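Local coordinates for probable CoA-transferase alpha subunit (Rhodococcus jostii, PDB 6COJ), which forms with a beta subunit the IpdAB enzyme, a CoA-transferase-family protein that works as a hydrolase, opening a cholesterol-derived ring of a CoA-linked intermediate, at residues 151-156 / 167-173; 16-20 / 188-192; 116-122 / 134-139. The protein carries 1 engineered substitution. One frame throughout, in Å; residues are numbered along the deposited sequence.

Contact 1. Residues 151-156 / 167-173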
ATOM      1  N   GLU A 151      21.694  -2.651  15.194  1.00 21.44           N
ATOM      2  CA  GLU A 151      20.427  -1.940  15.059  1.00 20.54           C
ATOM      3  C   GLU A 151      19.515  -2.593  14.023  1.00 20.61           C
ATOM      4  O   GLU A 151      18.305  -2.341  14.032  1.00 19.79           O
ATOM      5  CB  GLU A 151      20.676  -0.467  14.706  1.00 20.06           C
ATOM      6  CG  GLU A 151      19.434   0.412  14.845  1.00 24.58           C
ATOM      7  CD  GLU A 151      19.664   1.880  14.538  1.00 38.91           C
ATOM      8  OE1 GLU A 151      20.821   2.360  14.606  1.00 25.21           O
ATOM      9  OE2 GLU A 151      18.661   2.558  14.235  1.00 23.74           O
ATOM     10  N   LEU A 152      20.068  -3.410  13.123  1.00 17.53           N
ATOM     11  CA  LEU A 152      19.298  -4.105  12.093  1.00 16.71           C
ATOM     12  C   LEU A 152      19.461  -5.599  12.322  1.00 18.64           C
ATOM     13  O   LEU A 152      20.555  -6.144  12.142  1.00 18.84           O
ATOM     14  CB  LEU A 152      19.774  -3.714  10.694  1.00 14.43           C
ATOM     15  CG  LEU A 152      18.920  -4.231   9.532  1.00 16.57           C
ATOM     16  CD1 LEU A 152      17.530  -3.610   9.577  1.00 17.99           C
ATOM     17  CD2 LEU A 152      19.609  -3.920   8.218  1.00 16.02           C
ATOM     18  N   ARG A 153      18.375  -6.254  12.718  1.00 16.32           N
ATOM     19  CA  ARG A 153      18.348  -7.679  13.014  1.00 16.93           C
ATOM     20  C   ARG A 153      17.492  -8.408  11.985  1.00 16.01           C
ATOM     21  O   ARG A 153      16.753  -7.801  11.213  1.00 16.02           O
ATOM     22  CB  ARG A 153      17.818  -7.919  14.436  1.00 18.19           C
ATOM     23  CG  ARG A 153      18.713  -7.315  15.512  1.00 19.70           C
ATOM     24  CD  ARG A 153      18.077  -7.329  16.888  1.00 23.00           C
ATOM     25  NE  ARG A 153      19.028  -6.803  17.870  1.00 36.16           N
ATOM     26  CZ  ARG A 153      18.751  -6.539  19.144  1.00 61.47           C
ATOM     27  NH1 ARG A 153      17.532  -6.737  19.626  1.00 34.47           N
ATOM     28  NH2 ARG A 153      19.700  -6.065  19.940  1.00 61.80           N
ATOM     29  N   THR A 154      17.598  -9.735  11.984  1.00 17.22           N
ATOM     30  CA  THR A 154      16.774 -10.559  11.114  1.00 18.14           C
ATOM     31  C   THR A 154      15.587 -11.127  11.879  1.00 16.95           C
ATOM     32  O   THR A 154      15.505 -11.054  13.106  1.00 19.08           O
ATOM     33  CB  THR A 154      17.579 -11.703  10.500  1.00 19.64           C
ATOM     34  OG1 THR A 154      18.112 -12.531  11.544  1.00 20.83           O
ATOM     35  CG2 THR A 154      18.715 -11.159   9.654  1.00 19.30           C
ATOM     36  N   VAL A 155      14.655 -11.696  11.123  1.00 17.46           N
ATOM     37  CA  VAL A 155      13.516 -12.407  11.687  1.00 18.24           C
ATOM     38  C   VAL A 155      13.291 -13.649  10.841  1.00 17.54           C
ATOM     39  O   VAL A 155      13.364 -13.594   9.609  1.00 18.64           O
ATOM     40  CB  VAL A 155      12.255 -11.511  11.740  1.00 16.51           C
ATOM     41  CG1 VAL A 155      11.877 -11.013  10.346  1.00 17.47           C
ATOM     42  CG2 VAL A 155      11.089 -12.256  12.388  1.00 17.97           C
ATOM     43  N   THR A 156      13.050 -14.778  11.499  1.00 18.37           N
ATOM     44  CA  THR A 156      12.811 -16.038  10.806  1.00 19.91           C
ATOM     45  C   THR A 156      11.319 -16.337  10.719  1.00 19.28           C
ATOM     46  O   THR A 156      10.580 -16.167  11.691  1.00 20.47           O
ATOM     47  CB  THR A 156      13.546 -17.165  11.524  1.00 19.96           C
ATOM     48  OG1 THR A 156      14.948 -16.888  11.486  1.00 21.85           O
ATOM     49  CG2 THR A 156      13.294 -18.502  10.842  1.00 19.20           C
ATOM     50  N   GLU A 167      12.677 -19.299   5.933  1.00 17.43           N
ATOM     51  CA  GLU A 167      13.324 -18.094   5.443  1.00 18.34           C
ATOM     52  C   GLU A 167      13.666 -17.176   6.599  1.00 20.84           C
ATOM     53  O   GLU A 167      12.850 -16.957   7.498  1.00 22.53           O
ATOM     54  CB  GLU A 167      12.368 -17.337   4.533  1.00 27.48           C
ATOM     55  CG  GLU A 167      12.078 -18.019   3.242  1.00 29.90           C
ATOM     56  CD  GLU A 167      11.477 -17.067   2.231  1.00 35.33           C
ATOM     57  OE1 GLU A 167      10.809 -17.558   1.302  1.00 38.37           O
ATOM     58  OE2 GLU A 167      11.675 -15.839   2.366  1.00 39.09           O
ATOM     59  N   THR A 168      14.867 -16.607   6.551  1.00 19.32           N
ATOM     60  CA  THR A 168      15.285 -15.571   7.484  1.00 18.71           C
ATOM     61  C   THR A 168      15.437 -14.274   6.697  1.00 17.77           C
ATOM     62  O   THR A 168      16.176 -14.225   5.709  1.00 19.16           O
ATOM     63  CB  THR A 168      16.591 -15.954   8.175  1.00 20.50           C
ATOM     64  OG1 THR A 168      16.376 -17.132   8.959  1.00 21.74           O
ATOM     65  CG2 THR A 168      17.048 -14.854   9.099  1.00 22.02           C
ATOM     66  N   LEU A 169      14.700 -13.251   7.108  1.00 15.67           N
ATOM     67  CA  LEU A 169      14.589 -11.999   6.373  1.00 15.17           C
ATOM     68  C   LEU A 169      15.077 -10.845   7.241  1.00 14.31           C
ATOM     69  O   LEU A 169      15.242 -10.977   8.455  1.00 16.21           O
ATOM     70  CB  LEU A 169      13.131 -11.766   5.966  1.00 17.20           C
ATOM     71  CG  LEU A 169      12.551 -12.832   5.038  1.00 19.36           C
ATOM     72  CD1 LEU A 169      11.048 -12.973   5.248  1.00 30.07           C
ATOM     73  CD2 LEU A 169      12.887 -12.474   3.611  1.00 21.71           C
ATOM     74  N   ILE A 170      15.322  -9.696   6.613  1.00 13.83           N
ATOM     75  CA  ILE A 170      15.597  -8.486   7.383  1.00 14.19           C
ATOM     76  C   ILE A 170      14.341  -8.113   8.154  1.00 15.91           C
ATOM     77  O   ILE A 170      13.238  -8.087   7.593  1.00 15.37           O
ATOM     78  CB  ILE A 170      15.999  -7.335   6.449  1.00 14.93           C
ATOM     79  CG1 ILE A 170      17.245  -7.687   5.630  1.00 14.47           C
ATOM     80  CG2 ILE A 170      16.184  -6.042   7.235  1.00 16.49           C
ATOM     81  CD1 ILE A 170      18.519  -7.848   6.457  1.00 19.42           C
ATOM     82  N   ALA A 171      14.487  -7.827   9.442  1.00 13.47           N
ATOM     83  CA  ALA A 171      13.406  -7.216  10.213  1.00 13.93           C
ATOM     84  C   ALA A 171      13.628  -5.714  10.147  1.00 15.90           C
ATOM     85  O   ALA A 171      14.421  -5.156  10.912  1.00 14.63           O
ATOM     86  CB  ALA A 171      13.430  -7.714  11.656  1.00 13.79           C
ATOM     87  N   MET A 172      12.984  -5.048   9.203  1.00 12.77           N
ATOM     88  CA  MET A 172      13.152  -3.605   9.118  1.00 12.91           C
ATOM     89  C   MET A 172      12.454  -2.955  10.303  1.00 15.45           C
ATOM     90  O   MET A 172      11.234  -3.091  10.440  1.00 14.57           O
ATOM     91  CB  MET A 172      12.545  -3.095   7.816  1.00 13.41           C
ATOM     92  CG  MET A 172      12.633  -1.584   7.691  1.00 12.59           C
ATOM     93  SD  MET A 172      14.341  -1.022   7.619  1.00 14.12           S
ATOM     94  CE  MET A 172      14.065   0.704   7.982  1.00 15.31           C
ATOM     95  N   PRO A 173      13.168  -2.261  11.185  1.00 13.26           N
ATOM     96  CA  PRO A 173      12.495  -1.618  12.317  1.00 13.22           C
ATOM     97  C   PRO A 173      11.644  -0.446  11.851  1.00 15.14           C
ATOM     98  O   PRO A 173      11.910   0.188  10.822  1.00 15.21           O
ATOM     99  CB  PRO A 173      13.662  -1.126  13.182  1.00 15.94           C
ATOM    100  CG  PRO A 173      14.748  -0.844  12.169  1.00 15.97           C
ATOM    101  CD  PRO A 173      14.612  -1.965  11.161  1.00 13.06           C
TER
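L152 lies over the C-terminal end of its partner strand: its CD1 atom is 3.6 Å from CG2 of I170 and 3.7 Å from CD of P173, so one methyl group bridges two apolar residues three positions apart. It precedes the regular pairing, in which the backbones of 151-156 and 167-173 run in opposite directions. V155 forms the hydrogen-bonded pair with L169: V155 N donates to L169 O at 2.8 Å, and L169 N donates to V155 O at 2.9 Å and nearly straight. A171 N also donates to R153 O at 2.9 Å. The two strands make a beta hairpin whose long connection, ten residues without helix or strand, leaves them paired at an edge of a three-stranded antiparallel sheet; strand 168-173 is the central member, hydrogen-bonding on its other side to strand 133-136. An angle of 126° between the strand directions shows how far the pair departs from straight antiparallel alignment. On one face V155 CG1 meets A171 CB at 3.9 Å, and V155 also packs against V155 of the second alpha subunit. T156 and T168 face each other at a non-hydrogen-bonded pair, where their CA atoms come within 4.2 Å and T156 OG1 and T168 OG1 hydrogen-bond at 2.9 Å. Beside them T156 CA approaches E167 O at 3.4 Å, a CA-H...O contact. The carboxylate of E167 points elsewhere, to a salt bridge with R172 of the beta subunit, while Y159 of the second alpha subunit hydrogen-bonds to R153 N and A171 O.

Contact 2. Residues 16-20 / 188-192. With SO4 (sulfate ion), chain D; SO4 (sulfate ion), chain C.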
ATOM      1  N   LYS A  16     -14.115  22.959  12.823  1.00 22.31           N
ATOM      2  CA  LYS A  16     -12.884  22.188  12.816  1.00 21.29           C
ATOM      3  C   LYS A  16     -11.698  23.114  13.061  1.00 22.95           C
ATOM      4  O   LYS A  16     -11.744  24.311  12.768  1.00 24.38           O
ATOM      5  CB  LYS A  16     -12.698  21.504  11.462  1.00 21.01           C
ATOM      6  CG  LYS A  16     -13.792  20.500  11.091  1.00 21.70           C
ATOM      7  CD  LYS A  16     -13.594  19.995   9.662  1.00 22.00           C
ATOM      8  CE  LYS A  16     -14.730  19.090   9.205  1.00 20.47           C
ATOM      9  NZ  LYS A  16     -16.041  19.808   9.122  1.00 22.14           N
ATOM     10  N   ARG A  17     -10.619  22.551  13.596  1.00 21.20           N
ATOM     11  CA  ARG A  17      -9.469  23.368  13.968  1.00 19.67           C
ATOM     12  C   ARG A  17      -8.826  24.018  12.745  1.00 22.72           C
ATOM     13  O   ARG A  17      -8.629  23.371  11.712  1.00 22.89           O
ATOM     14  CB  ARG A  17      -8.435  22.532  14.724  1.00 22.71           C
ATOM     15  CG  ARG A  17      -7.307  23.401  15.287  1.00 32.63           C
ATOM     16  CD  ARG A  17      -6.453  22.687  16.323  1.00 26.02           C
ATOM     17  NE  ARG A  17      -5.573  21.676  15.741  1.00 29.29           N
ATOM     18  CZ  ARG A  17      -4.380  21.933  15.218  1.00 37.42           C
ATOM     19  NH1 ARG A  17      -3.917  23.176  15.188  1.00 27.08           N
ATOM     20  NH2 ARG A  17      -3.644  20.948  14.723  1.00 24.54           N
ATOM     21  N   ASP A  18      -8.512  25.311  12.864  1.00 19.34           N
ATOM     22  CA  ASP A  18      -7.771  26.042  11.838  1.00 19.41           C
ATOM     23  C   ASP A  18      -6.286  25.812  12.081  1.00 20.19           C
ATOM     24  O   ASP A  18      -5.734  26.286  13.081  1.00 23.71           O
ATOM     25  CB  ASP A  18      -8.107  27.528  11.940  1.00 19.90           C
ATOM     26  CG  ASP A  18      -7.435  28.373  10.862  1.00 26.75           C
ATOM     27  OD1 ASP A  18      -6.619  27.853  10.075  1.00 21.18           O
ATOM     28  OD2 ASP A  18      -7.720  29.590  10.818  1.00 30.03           O
ATOM     29  N   LYS A  19      -5.631  25.095  11.167  1.00 17.01           N
ATOM     30  CA  LYS A  19      -4.247  24.679  11.344  1.00 17.28           C
ATOM     31  C   LYS A  19      -3.246  25.563  10.613  1.00 16.20           C
ATOM     32  O   LYS A  19      -2.050  25.248  10.600  1.00 18.16           O
ATOM     33  CB  LYS A  19      -4.086  23.224  10.905  1.00 15.44           C
ATOM     34  CG  LYS A  19      -5.023  22.279  11.639  1.00 16.87           C
ATOM     35  CD  LYS A  19      -4.836  20.835  11.185  1.00 16.06           C
ATOM     36  CE  LYS A  19      -5.804  19.931  11.904  1.00 15.91           C
ATOM     37  NZ  LYS A  19      -5.774  18.553  11.295  1.00 15.23           N
ATOM     38  N   ARG A  20      -3.697  26.668  10.022  1.00 18.10           N
ATOM     39  CA  ARG A  20      -2.785  27.542   9.289  1.00 18.47           C
ATOM     40  C   ARG A  20      -1.756  28.164  10.227  1.00 19.84           C
ATOM     41  O   ARG A  20      -2.112  28.741  11.260  1.00 24.34           O
ATOM     42  CB  ARG A  20      -3.578  28.635   8.573  1.00 19.21           C
ATOM     43  CG  ARG A  20      -4.344  28.103   7.381  1.00 20.59           C
ATOM     44  CD  ARG A  20      -5.243  29.161   6.787  1.00 25.70           C
ATOM     45  NE  ARG A  20      -6.306  29.539   7.709  1.00 22.77           N
ATOM     46  CZ  ARG A  20      -7.206  30.482   7.454  1.00 33.51           C
ATOM     47  NH1 ARG A  20      -7.155  31.151   6.309  1.00 31.13           N
ATOM     48  NH2 ARG A  20      -8.150  30.757   8.344  1.00 29.35           N
ATOM     49  N   ASP A 188      -6.332  22.397   2.244  1.00 14.92           N
ATOM     50  CA  ASP A 188      -7.237  23.257   2.992  1.00 16.26           C
ATOM     51  C   ASP A 188      -6.631  23.588   4.361  1.00 15.24           C
ATOM     52  O   ASP A 188      -5.553  23.101   4.723  1.00 15.96           O
ATOM     53  CB  ASP A 188      -8.665  22.683   2.988  1.00 15.58           C
ATOM     54  CG  ASP A 188      -8.863  21.483   3.923  1.00 15.19           C
ATOM     55  OD1 ASP A 188      -7.980  21.183   4.765  1.00 15.34           O
ATOM     56  OD2 ASP A 188      -9.895  20.798   3.740  1.00 16.49           O
ATOM     57  N   LYS A 189      -7.318  24.459   5.115  1.00 17.08           N
ATOM     58  CA  LYS A 189      -6.787  24.903   6.400  1.00 19.31           C
ATOM     59  C   LYS A 189      -6.851  23.830   7.468  1.00 17.12           C
ATOM     60  O   LYS A 189      -6.353  24.059   8.576  1.00 17.07           O
ATOM     61  CB  LYS A 189      -7.513  26.163   6.876  1.00 17.79           C
ATOM     62  CG  LYS A 189      -8.993  25.970   7.161  1.00 20.86           C
ATOM     63  CD  LYS A 189      -9.582  27.322   7.540  1.00 28.99           C
ATOM     64  CE  LYS A 189     -11.059  27.264   7.816  1.00 33.66           C
ATOM     65  NZ  LYS A 189     -11.567  28.646   8.082  1.00 33.78           N
ATOM     66  N   HIS A 190      -7.447  22.671   7.169  1.00 15.40           N
ATOM     67  CA  HIS A 190      -7.565  21.585   8.127  1.00 16.67           C
ATOM     68  C   HIS A 190      -6.569  20.464   7.876  1.00 17.39           C
ATOM     69  O   HIS A 190      -6.528  19.508   8.656  1.00 17.24           O
ATOM     70  CB  HIS A 190      -8.982  21.004   8.096  1.00 18.84           C
ATOM     71  CG  HIS A 190     -10.068  22.031   8.136  1.00 16.37           C
ATOM     72  ND1 HIS A 190     -10.274  22.864   9.214  1.00 20.93           N
ATOM     73  CD2 HIS A 190     -11.028  22.338   7.232  1.00 19.96           C
ATOM     74  CE1 HIS A 190     -11.302  23.657   8.963  1.00 22.34           C
ATOM     75  NE2 HIS A 190     -11.782  23.351   7.769  1.00 21.30           N
ATOM     76  N   GLY A 191      -5.796  20.532   6.794  1.00 15.20           N
ATOM     77  CA  GLY A 191      -4.825  19.506   6.498  1.00 14.60           C
ATOM     78  C   GLY A 191      -5.219  18.516   5.418  1.00 14.13           C
ATOM     79  O   GLY A 191      -4.392  17.668   5.065  1.00 16.10           O
ATOM     80  N   ASN A 192      -6.449  18.555   4.903  1.00 13.90           N
ATOM     81  CA  ASN A 192      -6.713  17.799   3.690  1.00 13.42           C
ATOM     82  C   ASN A 192      -5.818  18.340   2.588  1.00 14.25           C
ATOM     83  O   ASN A 192      -5.684  19.558   2.438  1.00 15.71           O
ATOM     84  CB  ASN A 192      -8.182  17.921   3.310  1.00 15.09           C
ATOM     85  CG  ASN A 192      -9.099  17.340   4.353  1.00 15.19           C
ATOM     86  OD1 ASN A 192      -8.982  16.164   4.737  1.00 14.21           O
ATOM     87  ND2 ASN A 192     -10.012  18.172   4.854  1.00 15.53           N
TER
HETATM   88  S   SO4 D 302     -14.597  26.532   9.228  1.00 80.01           S
HETATM   89  O1  SO4 D 302     -13.754  27.699   9.467  1.00 82.60           O
HETATM   90  O2  SO4 D 302     -13.932  25.336   9.743  1.00 78.11           O
HETATM   91  O3  SO4 D 302     -15.873  26.721   9.914  1.00 79.91           O
HETATM   92  O4  SO4 D 302     -14.826  26.382   7.794  1.00 78.66           O
HETATM   93  S   SO4 C 301     -10.271  33.400   6.636  1.00 65.29           S
HETATM   94  O1  SO4 C 301     -10.977  34.678   6.645  1.00 65.36           O
HETATM   95  O2  SO4 C 301      -8.841  33.659   6.505  1.00 66.38           O
HETATM   96  O3  SO4 C 301     -10.539  32.683   7.881  1.00 63.82           O
HETATM   97  O4  SO4 C 301     -10.726  32.600   5.503  1.00 69.24           O
HETATM   98  O   HOH W   1      -9.002  20.972  11.195  1.00 32.59           O
HETATM   99  O   HOH W   2     -10.835  29.935  10.364  1.00 45.52           O
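A type I beta turn, D188 to G191, receives the N-terminal segment 16-20 at the surface of the subunit. K19 N donates to K189 O at 2.9 Å, K19 NZ reaches H190 O at 2.9 Å, and H190 ND1 returns a bond to R17 O at 3.0 Å. The imidazole is overlain by the K16 chain, a CH-pi contact with CD 4.2 Å from the ring centroid and almost on its normal. The turn connects strands 186-187 and 193-194 of a small antiparallel sheet, and 16-20 leads into helix 23-28. Both segments contain an Asx turn: D18 OD1 accepts from R20 N at 3.2 Å, and D188 OD1 from H190 N at 2.9 Å. R20 NH2 and D18 OD2 form a salt bridge of 2.8 Å. Of two sulfates, probably from the crystallisation liquor, R20 NH1 and NH2 hydrogen-bond one and K189 NZ the other. K19 NZ also makes a salt bridge with E27, and K16 NZ a hydrogen bond to A63 O, of the beta subunit.

Contact 3. Residues 116-122 / 134-139. Engineered in segment 116-122: A117 (natural residue Glu).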
ATOM      1  N   ASP A 116      18.709   0.128   1.731  1.00 13.25           N
ATOM      2  CA  ASP A 116      18.084   0.003   0.421  1.00 14.24           C
ATOM      3  C   ASP A 116      16.869   0.928   0.334  1.00 12.93           C
ATOM      4  O   ASP A 116      16.162   1.144   1.321  1.00 14.18           O
ATOM      5  CB  ASP A 116      17.661  -1.443   0.171  1.00 16.82           C
ATOM      6  CG  ASP A 116      16.865  -1.594  -1.104  1.00 15.82           C
ATOM      7  OD1 ASP A 116      17.484  -1.730  -2.185  1.00 17.28           O
ATOM      8  OD2 ASP A 116      15.622  -1.554  -1.022  1.00 15.07           O
ATOM      9  N   ALA A 117      16.639   1.508  -0.847  1.00 13.64           N
ATOM     10  CA  ALA A 117      15.550   2.472  -0.976  1.00 13.75           C
ATOM     11  C   ALA A 117      14.200   1.878  -0.571  1.00 13.41           C
ATOM     12  O   ALA A 117      13.355   2.578  -0.008  1.00 13.75           O
ATOM     13  CB  ALA A 117      15.507   3.043  -2.392  1.00 14.43           C
ATOM     14  N   GLY A 118      13.981   0.588  -0.840  1.00 13.22           N
ATOM     15  CA  GLY A 118      12.722  -0.029  -0.446  1.00 13.37           C
ATOM     16  C   GLY A 118      12.573  -0.195   1.046  1.00 12.56           C
ATOM     17  O   GLY A 118      11.439  -0.326   1.539  1.00 13.60           O
ATOM     18  N   MET A 119      13.694  -0.197   1.782  1.00 13.84           N
ATOM     19  CA  MET A 119      13.631  -0.304   3.232  1.00 14.33           C
ATOM     20  C   MET A 119      13.077   0.960   3.871  1.00 14.00           C
ATOM     21  O   MET A 119      12.484   0.886   4.952  1.00 14.10           O
ATOM     22  CB  MET A 119      15.007  -0.641   3.800  1.00 14.64           C
ATOM     23  CG  MET A 119      15.476  -2.047   3.449  1.00 15.57           C
ATOM     24  SD  MET A 119      17.209  -2.334   3.885  1.00 16.64           S
ATOM     25  CE  MET A 119      17.157  -2.196   5.672  1.00 23.85           C
ATOM     26  N   VAL A 120      13.282   2.128   3.249  1.00 13.57           N
ATOM     27  CA  VAL A 120      12.677   3.350   3.775  1.00 14.64           C
ATOM     28  C   VAL A 120      11.160   3.229   3.772  1.00 14.61           C
ATOM     29  O   VAL A 120      10.500   3.446   4.794  1.00 14.10           O
ATOM     30  CB  VAL A 120      13.147   4.585   2.987  1.00 12.36           C
ATOM     31  CG1 VAL A 120      12.482   5.824   3.550  1.00 15.06           C
ATOM     32  CG2 VAL A 120      14.669   4.748   3.081  1.00 14.79           C
ATOM     33  N   LYS A 121      10.586   2.895   2.617  1.00 14.02           N
ATOM     34  CA  LYS A 121       9.144   2.702   2.521  1.00 14.19           C
ATOM     35  C   LYS A 121       8.668   1.693   3.557  1.00 13.85           C
ATOM     36  O   LYS A 121       7.681   1.924   4.270  1.00 13.56           O
ATOM     37  CB  LYS A 121       8.802   2.229   1.107  1.00 14.79           C
ATOM     38  CG  LYS A 121       7.334   1.889   0.911  1.00 15.34           C
ATOM     39  CD  LYS A 121       7.105   1.202  -0.436  1.00 17.51           C
ATOM     40  CE  LYS A 121       5.637   0.816  -0.585  1.00 27.38           C
ATOM     41  NZ  LYS A 121       5.318   0.230  -1.909  1.00 32.63           N
ATOM     42  N   CYS A 122       9.382   0.577   3.663  1.00 13.53           N
ATOM     43  CA  CYS A 122       9.006  -0.470   4.600  1.00 13.58           C
ATOM     44  C   CYS A 122       9.007   0.041   6.039  1.00 13.65           C
ATOM     45  O   CYS A 122       8.051  -0.190   6.794  1.00 13.27           O
ATOM     46  CB  CYS A 122       9.986  -1.627   4.423  1.00 12.58           C
ATOM     47  SG  CYS A 122       9.708  -3.050   5.465  1.00 15.79           S
ATOM     48  N   LEU A 134       8.752  -4.734   9.999  1.00 13.83           N
ATOM     49  CA  LEU A 134       8.175  -5.513   8.911  1.00 12.41           C
ATOM     50  C   LEU A 134       9.307  -6.280   8.243  1.00 14.19           C
ATOM     51  O   LEU A 134      10.426  -5.760   8.135  1.00 13.90           O
ATOM     52  CB  LEU A 134       7.480  -4.620   7.863  1.00 13.60           C
ATOM     53  CG  LEU A 134       6.127  -4.024   8.261  1.00 13.39           C
ATOM     54  CD1 LEU A 134       5.679  -2.956   7.270  1.00 14.05           C
ATOM     55  CD2 LEU A 134       5.072  -5.142   8.371  1.00 13.67           C
ATOM     56  N   PRO A 135       9.062  -7.512   7.812  1.00 12.68           N
ATOM     57  CA  PRO A 135      10.113  -8.292   7.159  1.00 14.22           C
ATOM     58  C   PRO A 135      10.280  -7.829   5.726  1.00 14.65           C
ATOM     59  O   PRO A 135       9.325  -7.404   5.071  1.00 14.87           O
ATOM     60  CB  PRO A 135       9.551  -9.716   7.174  1.00 14.60           C
ATOM     61  CG  PRO A 135       8.042  -9.496   7.114  1.00 13.99           C
ATOM     62  CD  PRO A 135       7.800  -8.268   7.940  1.00 13.25           C
ATOM     63  N   ILE A 136      11.509  -7.943   5.230  1.00 13.57           N
ATOM     64  CA  ILE A 136      11.815  -7.542   3.863  1.00 15.17           C
ATOM     65  C   ILE A 136      13.060  -8.290   3.422  1.00 16.36           C
ATOM     66  O   ILE A 136      13.924  -8.624   4.238  1.00 15.79           O
ATOM     67  CB  ILE A 136      11.969  -6.001   3.754  1.00 13.60           C
ATOM     68  CG1 ILE A 136      12.074  -5.545   2.294  1.00 14.81           C
ATOM     69  CG2 ILE A 136      13.193  -5.518   4.524  1.00 12.89           C
ATOM     70  CD1 ILE A 136      11.833  -4.033   2.073  1.00 15.98           C
ATOM     71  N   ARG A 137      13.133  -8.592   2.125  1.00 14.46           N
ATOM     72  CA  ARG A 137      14.304  -9.268   1.582  1.00 14.70           C
ATOM     73  C   ARG A 137      15.457  -8.289   1.380  1.00 16.75           C
ATOM     74  O   ARG A 137      16.614  -8.616   1.682  1.00 15.49           O
ATOM     75  CB  ARG A 137      13.939  -9.932   0.256  1.00 17.31           C
ATOM     76  CG  ARG A 137      14.960 -10.926  -0.237  1.00 22.33           C
ATOM     77  CD  ARG A 137      14.470 -11.696  -1.458  1.00 25.34           C
ATOM     78  NE  ARG A 137      13.022 -11.782  -1.477  1.00 23.72           N
ATOM     79  CZ  ARG A 137      12.356 -12.851  -1.077  1.00 41.62           C
ATOM     80  NH1 ARG A 137      11.023 -12.866  -1.115  1.00 30.70           N
ATOM     81  NH2 ARG A 137      13.034 -13.894  -0.611  1.00 31.12           N
ATOM     82  N   ALA A 138      15.156  -7.087   0.878  1.00 13.99           N
ATOM     83  CA  ALA A 138      16.186  -6.094   0.583  1.00 12.78           C
ATOM     84  C   ALA A 138      17.065  -5.839   1.799  1.00 13.33           C
ATOM     85  O   ALA A 138      16.569  -5.646   2.913  1.00 15.05           O
ATOM     86  CB  ALA A 138      15.516  -4.782   0.157  1.00 13.48           C
ATOM     87  N   GLY A 139      18.379  -5.822   1.567  1.00 14.18           N
ATOM     88  CA  GLY A 139      19.339  -5.655   2.642  1.00 14.34           C
ATOM     89  C   GLY A 139      20.161  -6.906   2.864  1.00 13.56           C
ATOM     90  O   GLY A 139      21.358  -6.824   3.152  1.00 16.07           O
TER
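C122, with 82 Å² buried, has the largest share of this interface, followed by I136 with 58 Å² and M119 with 47 Å². All three belong to the packing of helix 117-128 onto strand 133-136, whose short segments run nearly antiparallel, at 163°, with their axes 9.6 Å apart at closest approach. This is an alpha-beta layer in which strand 133-136 edges the small antiparallel sheet. C122 points toward the strand: its SG lies 3.6 Å from L134 CB and its CB 3.8 Å from I136 CD1. I136 turns its side chain toward the helix, and the same CD1 comes within 3.8 Å of G118 O. G118 has no side chain, and an ideal CB would stand 4.2 Å from I136 CD1 and be crowded by D116 OD2. M119 points sideways, with CG 4.3 Å from both I136 CG2 and A138 CB and SD 3.5 Å from A138 O. M172 of strand 168-173 packs against both M119 and C122.

At the helix start D116 is the N-cap, its OD2 accepting from G118 N at 2.7 Å and lying 3.4 Å from A138 CB; its OD1 bonds to G130 N of the beta subunit. Next to it A117, an engineered substitution of the natural Glu, points away from the strand and touches the bound CoA thioester. The segments therefore meet mainly through apolar packing, with no hydrogen bond between them, and A138 O is left buried without a partner beside M119 SD; the capping bond of D116 serves the helix N-terminus, next to the ligand-contacting position.

Overall arrangement
Contacts 3 and 1 follow each other along the chain and touch in space, their centres about 10 Å apart. They share one three-stranded antiparallel sheet: strand 133-136 from contact 3 and strand 153-156 from contact 1 flank strand 168-173, and helix 117-128 packs on it. Both also reach the second alpha subunit, so this sheet joins the ligand-contacting helix start to the interface between alpha subunits. Contact 2 is remote, its centre about 39 Å from that of contact 1 and 33 Å from that of contact 3. It ties residues 16-20, near the chain start, to 188-192, and the sequence between them contains both other contacts. All three, however, border the beta subunit.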